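Local coordinates for uronate isomerase (PDB 2Q01), which catalyses the reversible isomerisation of D-glucuronate to D-fructuronate and of D-galacturonate to D-tagaturonate in uronate catabolism, at residues H67-R71 against D327-I332; V117-V122 against P426-V431; P333-Y338 against F360-T366. One frame throughout, in Å; residues are numbered along the deposited sequence.

Contact 1 of 3, residues H67-R71 against D327-I332; sequences HYLFR and DKGADI
This is a helix-to-loop packing contact between the start of helix 67-74 and the loop that leads from helix 318-323 into strand 332-333. It buries 269 Å². Residues 67-71 form one helical turn, with Arg71 N hydrogen-bonded to His67 O at 3.1 Å. The backbones come closest at His67 and Gly329, whose CA atoms are 5.1 Å apart. Asp327 has a positive phi (phi 55°, psi 41°), as does Gly329 (83°, 24°), where it favours glycine. A CB on Gly329 would also lie 2.4 Å from Arg71 CG, a clash, so the missing side chain permits the close approach. His67 CB (chi1 p) is 4.0 Å from Gly329 N. Phe70, also p, turns its ring edge to the loop, with Phe70 CE2 3.3 Å from Lys328 O. Phe70 CZ lies 4.4 Å from Lys328 CD. Arg71 supplies the hydrogen bond across the contact, from NH2 to Gly329 O (2.7 Å, 144°). Arg71 NH1 is hydrogen-bonded to Pro373 O of the second subunit. Arg71 thus joins helix, loop and neighbouring chain in this packing of a helix start on a loop, at a subunit interface of a TIM-barrel clan enzyme.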
loop_
_atom_site.group_PDB
_atom_site.type_symbol
_atom_site.label_atom_id
_atom_site.label_comp_id
_atom_site.label_asym_id
_atom_site.label_seq_id
_atom_site.Cartn_x
_atom_site.Cartn_y
_atom_site.Cartn_z
ATOM N N HIS B 67 -21.029 9.857 13.148
ATOM C CA HIS B 67 -20.900 8.433 12.837
ATOM C C HIS B 67 -19.527 7.840 13.151
ATOM O O HIS B 67 -19.428 6.644 13.395
ATOM C CB HIS B 67 -21.358 8.107 11.400
ATOM C CG HIS B 67 -20.618 8.853 10.332
ATOM N ND1 HIS B 67 -19.446 8.388 9.775
ATOM C CD2 HIS B 67 -20.896 10.019 9.702
ATOM C CE1 HIS B 67 -19.026 9.242 8.858
ATOM N NE2 HIS B 67 -19.888 10.241 8.793
ATOM N N TYR B 68 -18.486 8.679 13.168
ATOM C CA TYR B 68 -17.143 8.272 13.612
ATOM C C TYR B 68 -17.166 7.739 15.044
ATOM O O TYR B 68 -16.439 6.795 15.378
ATOM C CB TYR B 68 -16.168 9.453 13.563
ATOM C CG TYR B 68 -15.675 9.838 12.190
ATOM C CD1 TYR B 68 -16.417 10.697 11.375
ATOM C CD2 TYR B 68 -14.450 9.370 11.715
ATOM C CE1 TYR B 68 -15.962 11.063 10.111
ATOM C CE2 TYR B 68 -13.983 9.731 10.453
ATOM C CZ TYR B 68 -14.744 10.578 9.658
ATOM O OH TYR B 68 -14.290 10.941 8.411
ATOM N N LEU B 69 -18.006 8.352 15.877
ATOM C CA LEU B 69 -18.104 7.992 17.285
ATOM C C LEU B 69 -18.955 6.756 17.528
ATOM O O LEU B 69 -18.477 5.803 18.145
ATOM C CB LEU B 69 -18.600 9.173 18.131
ATOM C CG LEU B 69 -17.689 10.406 18.209
ATOM C CD1 LEU B 69 -18.222 11.385 19.235
ATOM C CD2 LEU B 69 -16.230 10.051 18.515
ATOM N N PHE B 70 -20.197 6.748 17.042
ATOM C CA PHE B 70 -21.060 5.597 17.315
ATOM C C PHE B 70 -20.687 4.288 16.596
ATOM O O PHE B 70 -21.055 3.217 17.061
ATOM C CB PHE B 70 -22.575 5.917 17.295
ATOM C CG PHE B 70 -23.123 6.400 15.971
ATOM C CD1 PHE B 70 -23.561 7.714 15.839
ATOM C CD2 PHE B 70 -23.286 5.532 14.891
ATOM C CE1 PHE B 70 -24.102 8.174 14.639
ATOM C CE2 PHE B 70 -23.822 5.984 13.682
ATOM C CZ PHE B 70 -24.234 7.302 13.559
ATOM N N ARG B 71 -19.962 4.390 15.487
ATOM C CA ARG B 71 -19.352 3.219 14.867
ATOM C C ARG B 71 -18.588 2.386 15.893
ATOM O O ARG B 71 -18.931 1.231 16.151
ATOM C CB ARG B 71 -18.417 3.640 13.731
ATOM C CG ARG B 71 -19.064 3.617 12.356
ATOM C CD ARG B 71 -18.082 4.046 11.277
ATOM N NE ARG B 71 -16.867 3.237 11.291
ATOM C CZ ARG B 71 -16.645 2.208 10.479
ATOM N NH1 ARG B 71 -15.510 1.528 10.562
ATOM N NH2 ARG B 71 -17.558 1.859 9.584
ATOM N N ASP B 327 -26.152 6.779 6.108
ATOM C CA ASP B 327 -25.116 7.484 6.896
ATOM C C ASP B 327 -25.005 7.065 8.368
ATOM O O ASP B 327 -24.831 7.910 9.251
ATOM C CB ASP B 327 -25.281 9.008 6.781
ATOM C CG ASP B 327 -24.951 9.532 5.395
ATOM O OD1 ASP B 327 -25.792 10.256 4.822
ATOM O OD2 ASP B 327 -23.852 9.221 4.881
ATOM N N LYS B 328 -25.111 5.766 8.629
ATOM C CA LYS B 328 -25.066 5.261 10.001
ATOM C C LYS B 328 -23.752 4.542 10.314
ATOM O O LYS B 328 -23.676 3.730 11.239
ATOM C CB LYS B 328 -26.286 4.373 10.303
ATOM C CG LYS B 328 -27.645 5.077 10.149
ATOM C CD LYS B 328 -27.782 6.292 11.071
ATOM C CE LYS B 328 -29.026 7.103 10.735
ATOM N NZ LYS B 328 -29.031 8.438 11.397
ATOM N N GLY B 329 -22.716 4.862 9.543
ATOM C CA GLY B 329 -21.379 4.342 9.784
ATOM C C GLY B 329 -21.121 2.959 9.226
ATOM O O GLY B 329 -20.245 2.243 9.704
ATOM N N ALA B 330 -21.878 2.574 8.208
ATOM C CA ALA B 330 -21.676 1.276 7.581
ATOM C C ALA B 330 -21.308 1.405 6.108
ATOM O O ALA B 330 -21.652 0.543 5.313
ATOM C CB ALA B 330 -22.899 0.406 7.761
ATOM N N ASP B 331 -20.608 2.483 5.753
ATOM C CA ASP B 331 -20.117 2.683 4.385
ATOM C C ASP B 331 -18.626 2.353 4.325
ATOM O O ASP B 331 -17.798 3.068 4.888
ATOM C CB ASP B 331 -20.382 4.113 3.893
ATOM C CG ASP B 331 -21.831 4.566 4.113
ATOM O OD1 ASP B 331 -22.745 3.716 4.182
ATOM O OD2 ASP B 331 -22.055 5.788 4.214
ATOM N N ILE B 332 -18.307 1.257 3.639
ATOM C CA ILE B 332 -16.968 0.677 3.625
ATOM C C ILE B 332 -16.292 0.999 2.288
ATOM O O ILE B 332 -16.932 0.914 1.249
ATOM C CB ILE B 332 -17.034 -0.878 3.842
ATOM C CG1 ILE B 332 -18.008 -1.265 4.971
ATOM C CG2 ILE B 332 -15.655 -1.478 4.095
ATOM C CD1 ILE B 332 -17.643 -0.756 6.390
#

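Contact 2 of 3, residues V117-V122 against P426-V431; sequences VWLNHV and PARHDV
Trp118 lies under the guanidinium of Arg428, which sits flat on the indole with centres 3.7 Å apart and planes at 29°. This is a cation-pi contact: Arg428 CZ is 3.7 Å from the centroid of the six-membered ring of Trp118. Arg428 CG adds a CH-pi contact, 3.7 Å from the centroid of the five-membered ring of Trp118. Chi1 is m for both residues, and the arginine chain is extended (chi2 and chi3 t). Tyr68 makes a second cation-pi contact with Arg428. Both segments are helical, in helices 114-126 and 425-445. Their local axes approach to 8.9 Å at a signed crossing angle of 123°. Trp118 and Ala427 set the register, with CA atoms 5.2 Å apart. The small Ala427 allows this approach. Its CB is 3.6 Å from Trp118 O, and its CA is 3.6 Å from the centroid of the His121 ring in a CH-pi contact. His121 (chi1 t) lies over Ala427, its CE1 3.8 Å from Asp430 CB. Val117 CG1 meets Val431 CG2 at 3.6 Å. One water links Trp118 NE1 (3.0 Å) to Arg428 O (2.9 Å). Asp430 turns its carboxylate to Tyr29, Arg13 and Arg434. The contact buries 401 Å². It is oblique helix-helix packing with Ala427 at the closest point, joining helices 114-126 and 425-445, some 300 residues apart in sequence, in an enzyme of the metallo-dependent hydrolase superfamily.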
loop_
_atom_site.group_PDB
_atom_site.type_symbol
_atom_site.label_atom_id
_atom_site.label_comp_id
_atom_site.label_asym_id
_atom_site.label_seq_id
_atom_site.Cartn_x
_atom_site.Cartn_y
_atom_site.Cartn_z
ATOM N N VAL B 117 -7.791 13.008 19.307
ATOM C CA VAL B 117 -7.206 14.318 19.051
ATOM C C VAL B 117 -8.280 15.403 18.877
ATOM O O VAL B 117 -8.183 16.461 19.500
ATOM C CB VAL B 117 -6.229 14.284 17.834
ATOM C CG1 VAL B 117 -5.693 15.664 17.526
ATOM C CG2 VAL B 117 -5.060 13.328 18.090
ATOM N N TRP B 118 -9.311 15.127 18.071
ATOM C CA TRP B 118 -10.344 16.132 17.766
ATOM C C TRP B 118 -11.225 16.476 18.960
ATOM O O TRP B 118 -11.480 17.647 19.214
ATOM C CB TRP B 118 -11.241 15.712 16.596
ATOM C CG TRP B 118 -10.533 15.417 15.309
ATOM C CD1 TRP B 118 -9.456 16.078 14.783
ATOM C CD2 TRP B 118 -10.880 14.398 14.364
ATOM N NE1 TRP B 118 -9.100 15.519 13.578
ATOM C CE2 TRP B 118 -9.957 14.487 13.296
ATOM C CE3 TRP B 118 -11.876 13.409 14.322
ATOM C CZ2 TRP B 118 -10.000 13.625 12.193
ATOM C CZ3 TRP B 118 -11.917 12.550 13.227
ATOM C CH2 TRP B 118 -10.982 12.662 12.178
ATOM N N LEU B 119 -11.687 15.457 19.681
ATOM C CA LEU B 119 -12.568 15.664 20.825
ATOM C C LEU B 119 -11.871 16.300 22.013
ATOM O O LEU B 119 -12.471 17.127 22.699
ATOM C CB LEU B 119 -13.233 14.359 21.262
ATOM C CG LEU B 119 -14.479 13.890 20.513
ATOM C CD1 LEU B 119 -14.862 12.524 21.028
ATOM C CD2 LEU B 119 -15.628 14.870 20.687
ATOM N N ASN B 120 -10.614 15.930 22.253
ATOM C CA ASN B 120 -9.836 16.566 23.317
ATOM C C ASN B 120 -9.444 18.006 22.997
ATOM O O ASN B 120 -9.256 18.805 23.908
ATOM C CB ASN B 120 -8.613 15.730 23.708
ATOM C CG ASN B 120 -8.987 14.482 24.512
ATOM O OD1 ASN B 120 -9.892 14.507 25.352
ATOM N ND2 ASN B 120 -8.278 13.389 24.261
ATOM N N HIS B 121 -9.332 18.326 21.707
ATOM C CA HIS B 121 -9.202 19.707 21.248
ATOM C C HIS B 121 -10.479 20.474 21.588
ATOM O O HIS B 121 -10.411 21.576 22.121
ATOM C CB HIS B 121 -8.909 19.746 19.743
ATOM C CG HIS B 121 -8.657 21.119 19.188
ATOM N ND1 HIS B 121 -7.463 21.469 18.594
ATOM C CD2 HIS B 121 -9.453 22.212 19.095
ATOM C CE1 HIS B 121 -7.525 22.724 18.184
ATOM N NE2 HIS B 121 -8.721 23.200 18.479
ATOM N N VAL B 122 -11.635 19.882 21.298
ATOM C CA VAL B 122 -12.930 20.509 21.592
ATOM C C VAL B 122 -13.120 20.709 23.102
ATOM O O VAL B 122 -13.536 21.779 23.545
ATOM C CB VAL B 122 -14.113 19.696 20.989
ATOM C CG1 VAL B 122 -15.454 20.306 21.367
ATOM C CG2 VAL B 122 -13.997 19.635 19.480
ATOM N N PRO B 426 -12.378 23.695 13.790
ATOM C CA PRO B 426 -11.035 24.167 14.157
ATOM C C PRO B 426 -10.067 23.068 14.621
ATOM O O PRO B 426 -8.876 23.161 14.338
ATOM C CB PRO B 426 -11.305 25.166 15.285
ATOM C CG PRO B 426 -12.627 24.792 15.820
ATOM C CD PRO B 426 -13.404 24.335 14.638
ATOM N N ALA B 427 -10.584 22.047 15.306
ATOM C CA ALA B 427 -9.806 20.867 15.707
ATOM C C ALA B 427 -9.185 20.125 14.526
ATOM O O ALA B 427 -8.017 19.756 14.572
ATOM C CB ALA B 427 -10.670 19.918 16.524
ATOM N N ARG B 428 -9.981 19.933 13.474
ATOM C CA ARG B 428 -9.582 19.182 12.282
ATOM C C ARG B 428 -8.606 19.943 11.403
ATOM O O ARG B 428 -7.694 19.351 10.821
ATOM C CB ARG B 428 -10.815 18.795 11.461
ATOM C CG ARG B 428 -11.594 17.644 12.049
ATOM C CD ARG B 428 -13.014 17.611 11.518
ATOM N NE ARG B 428 -13.843 16.645 12.241
ATOM C CZ ARG B 428 -13.928 15.350 11.952
ATOM N NH1 ARG B 428 -13.234 14.836 10.944
ATOM N NH2 ARG B 428 -14.713 14.563 12.678
ATOM N N HIS B 429 -8.820 21.250 11.292
ATOM C CA HIS B 429 -7.911 22.132 10.565
ATOM C C HIS B 429 -6.576 22.311 11.269
ATOM O O HIS B 429 -5.557 22.447 10.606
ATOM C CB HIS B 429 -8.560 23.486 10.289
ATOM C CG HIS B 429 -9.300 23.536 8.992
ATOM N ND1 HIS B 429 -10.584 23.057 8.851
ATOM C CD2 HIS B 429 -8.933 23.992 7.773
ATOM C CE1 HIS B 429 -10.977 23.220 7.601
ATOM N NE2 HIS B 429 -9.995 23.788 6.927
ATOM N N ASP B 430 -6.587 22.293 12.602
ATOM C CA ASP B 430 -5.355 22.321 13.392
ATOM C C ASP B 430 -4.490 21.084 13.158
ATOM O O ASP B 430 -3.270 21.203 13.015
ATOM C CB ASP B 430 -5.651 22.463 14.883
ATOM C CG ASP B 430 -4.447 22.944 15.662
ATOM O OD1 ASP B 430 -3.808 22.124 16.353
ATOM O OD2 ASP B 430 -4.124 24.142 15.557
ATOM N N VAL B 431 -5.123 19.908 13.124
ATOM C CA VAL B 431 -4.444 18.639 12.816
ATOM C C VAL B 431 -3.796 18.689 11.427
ATOM O O VAL B 431 -2.650 18.281 11.259
ATOM C CB VAL B 431 -5.425 17.436 12.914
ATOM C CG1 VAL B 431 -4.819 16.144 12.356
ATOM C CG2 VAL B 431 -5.853 17.224 14.332
HETATM O O HOH W 1 -8.079 16.466 10.878
HETATM O O HOH W 2 -5.120 19.470 17.399
#

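Contact 3 of 3, residues P333-Y338 against F360-T366; sequences PMRTEY and FTLDETT
Two loops pack side by side here, burying 360 Å². Loop 333-338 follows strand 332-333, and loop 360-366 follows strand 357-359. Neither has regular structure over most of its length. The register pairs Pro333 with Leu362 (CA atoms 5.7 Å apart) and Arg335 with Asp363 (5.9 Å). Residues 334-337 are extended, whereas Asp363 to Thr366 make a type I beta turn with Thr366 N 3.1 Å from Asp363 O. Asp363 is the main acceptor. Its chi1 is t, and Asp363 OD2 accepts from Thr336 N at 3.1 Å and 173°. Water 4 donates to the same OD2 at 2.5 Å and to Thr336 O at 3.2 Å. Asp363 OD1 accepts from Thr365 OG1 at 2.8 Å and forms a salt bridge with Arg369 of the second subunit. Asp363 O also accepts from Thr366 OG1 at 2.7 Å. Tyr338 (chi1 m) places its hydroxyl between two partners: OH donates to Phe360 O at 2.5 Å and accepts from Thr361 OG1 at 2.9 Å. Thr361 OG1 in turn accepts from Asp363 N at 3.2 Å, an ST turn. Thr336 OG1 donates to Met334 O at 2.9 Å and accepts from water 3 at 2.7 Å. Water 3 accepts from Leu362 N at 2.8 Å. Outside the segments, Tyr338 N is hydrogen-bonded to Glu370 and Leu362 O to His390. Pro333 CB packs on Leu362 CB at 3.7 Å. Thr336 N, Leu362 N and Asp363 N are thus satisfied by Asp363 OD2, water 3 and Thr361 OG1, and the buried Asp363 carboxylate ties this loop pair to the neighbouring subunit.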
loop_
_atom_site.group_PDB
_atom_site.type_symbol
_atom_site.label_atom_id
_atom_site.label_comp_id
_atom_site.label_asym_id
_atom_site.label_seq_id
_atom_site.Cartn_x
_atom_site.Cartn_y
_atom_site.Cartn_z
ATOM N N PRO B 333 -15.010 1.418 2.310
ATOM C CA PRO B 333 -14.271 1.661 1.066
ATOM C C PRO B 333 -14.111 0.434 0.177
ATOM O O PRO B 333 -14.071 -0.695 0.667
ATOM C CB PRO B 333 -12.891 2.097 1.559
ATOM C CG PRO B 333 -13.118 2.615 2.913
ATOM C CD PRO B 333 -14.190 1.750 3.488
ATOM N N MET B 334 -14.022 0.684 -1.123
ATOM C CA MET B 334 -13.803 -0.355 -2.126
ATOM C C MET B 334 -12.496 -0.091 -2.849
ATOM O O MET B 334 -12.027 1.052 -2.890
ATOM C CB MET B 334 -14.922 -0.342 -3.165
ATOM C CG MET B 334 -16.284 -0.724 -2.654
ATOM S SD MET B 334 -17.481 -0.844 -3.992
ATOM C CE MET B 334 -17.774 0.876 -4.371
ATOM N N ARG B 335 -11.928 -1.147 -3.426
ATOM C CA ARG B 335 -10.795 -1.047 -4.331
ATOM C C ARG B 335 -11.251 -0.213 -5.532
ATOM O O ARG B 335 -12.274 -0.514 -6.144
ATOM C CB ARG B 335 -10.367 -2.459 -4.738
ATOM C CG ARG B 335 -9.412 -2.571 -5.916
ATOM C CD ARG B 335 -8.933 -4.010 -6.073
ATOM N NE ARG B 335 -10.030 -4.969 -5.929
ATOM C CZ ARG B 335 -9.884 -6.252 -5.603
ATOM N NH1 ARG B 335 -8.679 -6.764 -5.378
ATOM N NH2 ARG B 335 -10.955 -7.026 -5.498
ATOM N N THR B 336 -10.510 0.855 -5.832
ATOM C CA THR B 336 -10.915 1.840 -6.840
ATOM C C THR B 336 -9.892 1.985 -7.976
ATOM O O THR B 336 -8.688 1.869 -7.756
ATOM C CB THR B 336 -11.207 3.207 -6.176
ATOM O OG1 THR B 336 -12.003 2.997 -5.002
ATOM C CG2 THR B 336 -11.964 4.146 -7.112
ATOM N N GLU B 337 -10.395 2.220 -9.188
ATOM C CA GLU B 337 -9.585 2.323 -10.400
ATOM C C GLU B 337 -9.810 3.690 -11.052
ATOM O O GLU B 337 -10.943 4.177 -11.099
ATOM C CB GLU B 337 -9.981 1.204 -11.369
ATOM C CG GLU B 337 -8.860 0.683 -12.268
ATOM C CD GLU B 337 -8.578 1.564 -13.479
ATOM O OE1 GLU B 337 -7.399 1.608 -13.905
ATOM O OE2 GLU B 337 -9.525 2.200 -14.004
ATOM N N TYR B 338 -8.736 4.299 -11.555
ATOM C CA TYR B 338 -8.803 5.641 -12.148
ATOM C C TYR B 338 -8.298 5.710 -13.590
ATOM O O TYR B 338 -8.809 6.500 -14.384
ATOM C CB TYR B 338 -8.036 6.663 -11.286
ATOM C CG TYR B 338 -8.673 6.929 -9.939
ATOM C CD1 TYR B 338 -9.598 7.959 -9.775
ATOM C CD2 TYR B 338 -8.352 6.144 -8.830
ATOM C CE1 TYR B 338 -10.190 8.196 -8.540
ATOM C CE2 TYR B 338 -8.941 6.365 -7.601
ATOM C CZ TYR B 338 -9.854 7.389 -7.460
ATOM O OH TYR B 338 -10.429 7.593 -6.232
ATOM N N PHE B 360 -10.454 12.490 -5.430
ATOM C CA PHE B 360 -10.326 11.984 -4.075
ATOM C C PHE B 360 -10.282 10.474 -4.161
ATOM O O PHE B 360 -10.623 9.906 -5.194
ATOM C CB PHE B 360 -11.533 12.405 -3.243
ATOM C CG PHE B 360 -11.504 13.837 -2.811
ATOM C CD1 PHE B 360 -11.849 14.854 -3.691
ATOM C CD2 PHE B 360 -11.143 14.170 -1.514
ATOM C CE1 PHE B 360 -11.819 16.176 -3.290
ATOM C CE2 PHE B 360 -11.124 15.491 -1.106
ATOM C CZ PHE B 360 -11.461 16.496 -1.998
ATOM N N THR B 361 -9.863 9.826 -3.079
ATOM C CA THR B 361 -9.852 8.374 -3.024
ATOM C C THR B 361 -10.099 7.844 -1.608
ATOM O O THR B 361 -9.867 8.536 -0.616
ATOM C CB THR B 361 -8.542 7.787 -3.618
ATOM O OG1 THR B 361 -8.792 6.472 -4.129
ATOM C CG2 THR B 361 -7.429 7.726 -2.592
ATOM N N LEU B 362 -10.604 6.617 -1.544
ATOM C CA LEU B 362 -10.733 5.858 -0.310
ATOM C C LEU B 362 -9.729 4.710 -0.360
ATOM O O LEU B 362 -9.561 3.956 0.601
ATOM C CB LEU B 362 -12.156 5.319 -0.191
ATOM C CG LEU B 362 -13.109 5.832 0.893
ATOM C CD1 LEU B 362 -12.648 7.119 1.516
ATOM C CD2 LEU B 362 -14.543 5.946 0.364
ATOM N N ASP B 363 -9.053 4.609 -1.498
ATOM C CA ASP B 363 -8.078 3.572 -1.761
ATOM C C ASP B 363 -6.680 4.194 -1.835
ATOM O O ASP B 363 -6.255 4.660 -2.902
ATOM C CB ASP B 363 -8.440 2.874 -3.078
ATOM C CG ASP B 363 -7.691 1.574 -3.287
ATOM O OD1 ASP B 363 -6.994 1.106 -2.359
ATOM O OD2 ASP B 363 -7.803 1.015 -4.396
ATOM N N GLU B 364 -5.972 4.175 -0.701
ATOM C CA GLU B 364 -4.626 4.764 -0.549
ATOM C C GLU B 364 -3.576 4.221 -1.508
ATOM O O GLU B 364 -2.548 4.866 -1.748
ATOM C CB GLU B 364 -4.101 4.554 0.871
ATOM C CG GLU B 364 -4.758 5.404 1.930
ATOM C CD GLU B 364 -4.077 5.260 3.280
ATOM O OE1 GLU B 364 -3.476 6.249 3.751
ATOM O OE2 GLU B 364 -4.129 4.153 3.862
ATOM N N THR B 365 -3.838 3.036 -2.050
ATOM C CA THR B 365 -2.918 2.363 -2.966
ATOM C C THR B 365 -2.830 3.040 -4.340
ATOM O O THR B 365 -1.884 2.804 -5.094
ATOM C CB THR B 365 -3.284 0.882 -3.103
ATOM O OG1 THR B 365 -4.560 0.752 -3.738
ATOM C CG2 THR B 365 -3.356 0.241 -1.721
ATOM N N THR B 366 -3.807 3.894 -4.637
ATOM C CA THR B 366 -3.869 4.620 -5.900
ATOM C C THR B 366 -3.095 5.937 -5.880
ATOM O O THR B 366 -2.982 6.591 -6.920
ATOM C CB THR B 366 -5.329 4.927 -6.317
ATOM O OG1 THR B 366 -5.945 5.764 -5.333
ATOM C CG2 THR B 366 -6.138 3.654 -6.476
HETATM O O HOH W 3 -11.879 5.364 -3.730
HETATM O O HOH W 4 -6.623 -0.081 -6.303
#

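Contacts 1 and 3 follow each other directly in sequence, since 327-332 runs into 333-338. Their centres are 19 Å apart, and both touch the second subunit. Contact 2 has no other protein chain of the assembly against its segments. Its centre is also 19 Å from that of contact 1, and the two meet where Leu69 CD2 packs 3.8 Å from Leu119 CD1. Contacts 2 and 3 do not touch; their centres are 26 Å apart and their nearest atoms about 12 Å. The Arg71 side chain lies about 9 Å from a bound potassium ion. Separately, the Tyr338 side chain is about 13 Å from a bound potassium ion. The potassium site is formed by Ala375, Tyr378, Leu381 and Asn411.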